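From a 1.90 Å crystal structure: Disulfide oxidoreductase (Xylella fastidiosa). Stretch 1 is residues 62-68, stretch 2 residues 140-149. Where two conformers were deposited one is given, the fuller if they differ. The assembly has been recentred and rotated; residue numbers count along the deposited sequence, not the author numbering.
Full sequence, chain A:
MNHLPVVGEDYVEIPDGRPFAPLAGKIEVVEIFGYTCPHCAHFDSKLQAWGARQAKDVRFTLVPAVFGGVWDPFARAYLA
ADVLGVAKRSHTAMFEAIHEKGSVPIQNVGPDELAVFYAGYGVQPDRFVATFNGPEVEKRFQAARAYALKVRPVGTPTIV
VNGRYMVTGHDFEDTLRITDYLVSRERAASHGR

Stretch 1 62-68: LVPAVFG
Stretch 2, residues 140-149: RFQAARAYAL

The polar link between these two stretches is a single water; no direct hydrogen bond crosses between them. Water 1 donates to P64 O at 2.7 Å and to A144 O at 2.8 Å, and accepts from V66 N at 2.9 Å. It thus joins the carbonyl and amide on either side of A65 to the helix. A144 O also accepts the helical bond from A148 N at 3.0 Å, so the water adds a second partner without breaking the helix.

The rest of the contact is apolar packing, with 376 Å² buried over both sides. Residues 62-64 end a strand that begins earlier in the chain, with phi/psi of -89/135, -128/119 and -73/145; A65 (-74/116), V66 (-101/83), F67 (-109/5) and G68 (92/179) form the loop that follows. Within it, F67 N makes a weak hydrogen bond to A65 O at 3.4 Å. Residues 140-149 are helical throughout, with phi near -63 and psi near -43, and backbone bonds such as A144 N to R140 O at 2.8 Å and R145 N to F141 O at 2.9 Å. Strand and helix axes cross almost perpendicularly, at -92°, with a closest approach of 8.2 Å. The register is set by V63 CA to A144 CA at 6.1 Å and V66 CA to R145 CA at 5.1 Å.

V66 supplies the largest covered area, 110 Å². Its CA-to-CB bond points toward the helix and chi1 is t (178°). CG1 lies 3.3 Å from F141 CZ, a tight approach, and 3.8 Å from R145 CB. CG2 lies over a face of the F141 ring, 4.1 Å from the ring centroid and 20° off its normal, a CH-pi contact. The CA-to-CB bond of F141 points sideways relative to the loop, but chi1 t (179°) and chi2 98° bring its ring end nearer.

A144 is the central helix residue, buried and pointing toward the other stretch. Its methyl CB is 3.8 Å from V63 CG1, 4.0 Å from V66 CG2 and 3.6 Å from P64 O; P64 CD lies 4.2 Å from the same CB. With these neighbours so close, a small side chain suits the site. V63, chi1 t (173°), also points toward the helix, and its CG1 reaches Y147 CD2 at 4.0 Å, oblique to that ring. Y147 has chi1 t (-175°) and chi2 74° in the conformer given.

A65 points away from the helix. So does the CA-to-CB bond of F67, yet chi1 m (-76°) and chi2 -9° carry its ring back, placing CE1 4.1 Å from A148 CB, which sits at the ring edge near its plane. A148 itself points toward the loop.

R145 lends its CB to V66, but its chain (chi1 t, chi2 t, chi3 p) leads away from the loop. R145 NE donates to Q142 OE1 at 3.0 Å, and R145 NH2 adds a weak bond to Q142 OE1 at 3.3 Å, so the charged end remains outside the apolar contact.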

# COMPACT_ATOMS: atom_id res chain seq x y z
N LEU A 62 2.72 -1.79 2.89
CA LEU A 62 1.62 -1.51 1.98
C LEU A 62 0.41 -1.10 2.77
O LEU A 62 0.06 -1.74 3.78
CB LEU A 62 1.27 -2.76 1.15
CG LEU A 62 2.39 -3.29 0.27
CD1 LEU A 62 1.86 -4.46 -0.51
CD2 LEU A 62 2.95 -2.22 -0.67
N VAL A 63 -0.25 -0.04 2.31
CA VAL A 63 -1.50 0.39 2.90
C VAL A 63 -2.49 0.52 1.75
O VAL A 63 -2.30 1.33 0.82
CB VAL A 63 -1.37 1.72 3.71
CG1 VAL A 63 -2.76 2.24 4.20
CG2 VAL A 63 -0.43 1.54 4.90
N PRO A 64 -3.57 -0.26 1.82
CA PRO A 64 -4.50 -0.18 0.71
C PRO A 64 -5.27 1.14 0.79
O PRO A 64 -5.53 1.65 1.89
CB PRO A 64 -5.41 -1.40 0.93
CG PRO A 64 -5.39 -1.65 2.38
CD PRO A 64 -4.01 -1.20 2.88
N ALA A 65 -5.56 1.70 -0.38
CA ALA A 65 -6.36 2.89 -0.53
C ALA A 65 -7.84 2.60 -0.29
O ALA A 65 -8.50 1.84 -1.05
CB ALA A 65 -6.14 3.51 -1.94
N VAL A 66 -8.34 3.22 0.77
CA VAL A 66 -9.75 3.15 1.12
C VAL A 66 -10.35 4.43 0.62
O VAL A 66 -10.48 5.42 1.37
CB VAL A 66 -9.96 2.92 2.63
CG1 VAL A 66 -11.45 2.91 2.94
CG2 VAL A 66 -9.32 1.58 3.04
N PHE A 67 -10.69 4.43 -0.67
CA PHE A 67 -11.06 5.65 -1.36
C PHE A 67 -12.56 5.64 -1.67
O PHE A 67 -13.07 6.55 -2.32
CB PHE A 67 -10.26 5.79 -2.67
CG PHE A 67 -8.81 6.23 -2.49
CD1 PHE A 67 -8.31 6.66 -1.26
CD2 PHE A 67 -7.97 6.25 -3.59
CE1 PHE A 67 -6.99 7.07 -1.13
CE2 PHE A 67 -6.66 6.66 -3.49
CZ PHE A 67 -6.16 7.07 -2.24
N GLY A 68 -13.26 4.61 -1.20
CA GLY A 68 -14.69 4.51 -1.45
C GLY A 68 -14.93 3.70 -2.71
O GLY A 68 -13.98 3.26 -3.37
N ARG A 140 -8.15 -2.90 10.62
CA ARG A 140 -7.10 -2.53 9.67
C ARG A 140 -7.65 -1.63 8.56
O ARG A 140 -6.98 -0.69 8.10
CB ARG A 140 -6.51 -3.79 9.03
CG ARG A 140 -5.84 -4.65 10.07
CD ARG A 140 -5.14 -5.81 9.45
NE ARG A 140 -4.54 -6.62 10.48
CZ ARG A 140 -3.49 -7.40 10.32
NH1 ARG A 140 -2.90 -7.49 9.14
NH2 ARG A 140 -3.04 -8.09 11.35
N PHE A 141 -8.88 -1.92 8.13
CA PHE A 141 -9.56 -1.11 7.12
C PHE A 141 -9.78 0.33 7.63
O PHE A 141 -9.49 1.31 6.93
CB PHE A 141 -10.89 -1.78 6.74
CG PHE A 141 -11.69 -1.03 5.72
CD1 PHE A 141 -11.63 -1.39 4.37
CD2 PHE A 141 -12.55 0.00 6.11
CE1 PHE A 141 -12.40 -0.70 3.43
CE2 PHE A 141 -13.35 0.68 5.19
CZ PHE A 141 -13.27 0.33 3.84
N GLN A 142 -10.27 0.46 8.85
CA GLN A 142 -10.40 1.77 9.45
C GLN A 142 -9.05 2.47 9.64
O GLN A 142 -8.93 3.67 9.43
CB GLN A 142 -11.18 1.70 10.76
CG GLN A 142 -12.65 1.33 10.56
CD GLN A 142 -13.35 2.23 9.57
OE1 GLN A 142 -12.99 3.41 9.41
NE2 GLN A 142 -14.35 1.69 8.88
N ALA A 143 -8.02 1.71 10.01
CA ALA A 143 -6.70 2.30 10.20
C ALA A 143 -6.18 2.81 8.84
O ALA A 143 -5.63 3.91 8.77
CB ALA A 143 -5.74 1.28 10.78
N ALA A 144 -6.37 2.02 7.79
CA ALA A 144 -5.98 2.41 6.43
C ALA A 144 -6.74 3.65 5.97
O ALA A 144 -6.16 4.56 5.37
CB ALA A 144 -6.18 1.26 5.46
N ARG A 145 -8.04 3.67 6.25
CA ARG A 145 -8.88 4.80 5.88
C ARG A 145 -8.43 6.06 6.62
O ARG A 145 -8.25 7.11 6.00
CB ARG A 145 -10.35 4.50 6.19
CG ARG A 145 -11.30 5.62 5.75
CD ARG A 145 -12.72 5.11 5.75
NE ARG A 145 -13.32 5.24 7.07
CZ ARG A 145 -13.90 6.34 7.53
NH1 ARG A 145 -13.97 7.44 6.79
NH2 ARG A 145 -14.41 6.34 8.76
N ALA A 146 -8.24 5.95 7.93
CA ALA A 146 -7.75 7.06 8.74
C ALA A 146 -6.42 7.59 8.23
O ALA A 146 -6.21 8.81 8.17
CB ALA A 146 -7.66 6.66 10.23
N TYR A 147 -5.54 6.67 7.83
CA TYR A 147 -4.24 7.07 7.32
C TYR A 147 -4.38 7.84 6.00
O TYR A 147 -3.75 8.88 5.83
CB TYR A 147 -3.34 5.84 7.20
CG TYR A 147 -1.93 6.13 6.79
CD1 TYR A 147 -1.00 6.71 7.67
CD2 TYR A 147 -1.50 5.76 5.54
CE1 TYR A 147 0.33 6.92 7.24
CE2 TYR A 147 -0.25 5.98 5.12
CZ TYR A 147 0.66 6.55 5.95
OH TYR A 147 1.92 6.71 5.40
N ALA A 148 -5.23 7.35 5.10
CA ALA A 148 -5.51 8.10 3.88
C ALA A 148 -6.11 9.48 4.17
O ALA A 148 -5.73 10.46 3.50
CB ALA A 148 -6.39 7.31 2.94
N LEU A 149 -7.01 9.58 5.16
CA LEU A 149 -7.58 10.88 5.55
C LEU A 149 -6.53 11.86 6.06
O LEU A 149 -6.60 13.06 5.79
CB LEU A 149 -8.70 10.73 6.59
CG LEU A 149 -10.07 10.27 6.05
CD1 LEU A 149 -11.07 10.02 7.19
CD2 LEU A 149 -10.66 11.30 5.09
O HOH W 1 -6.29 4.11 2.64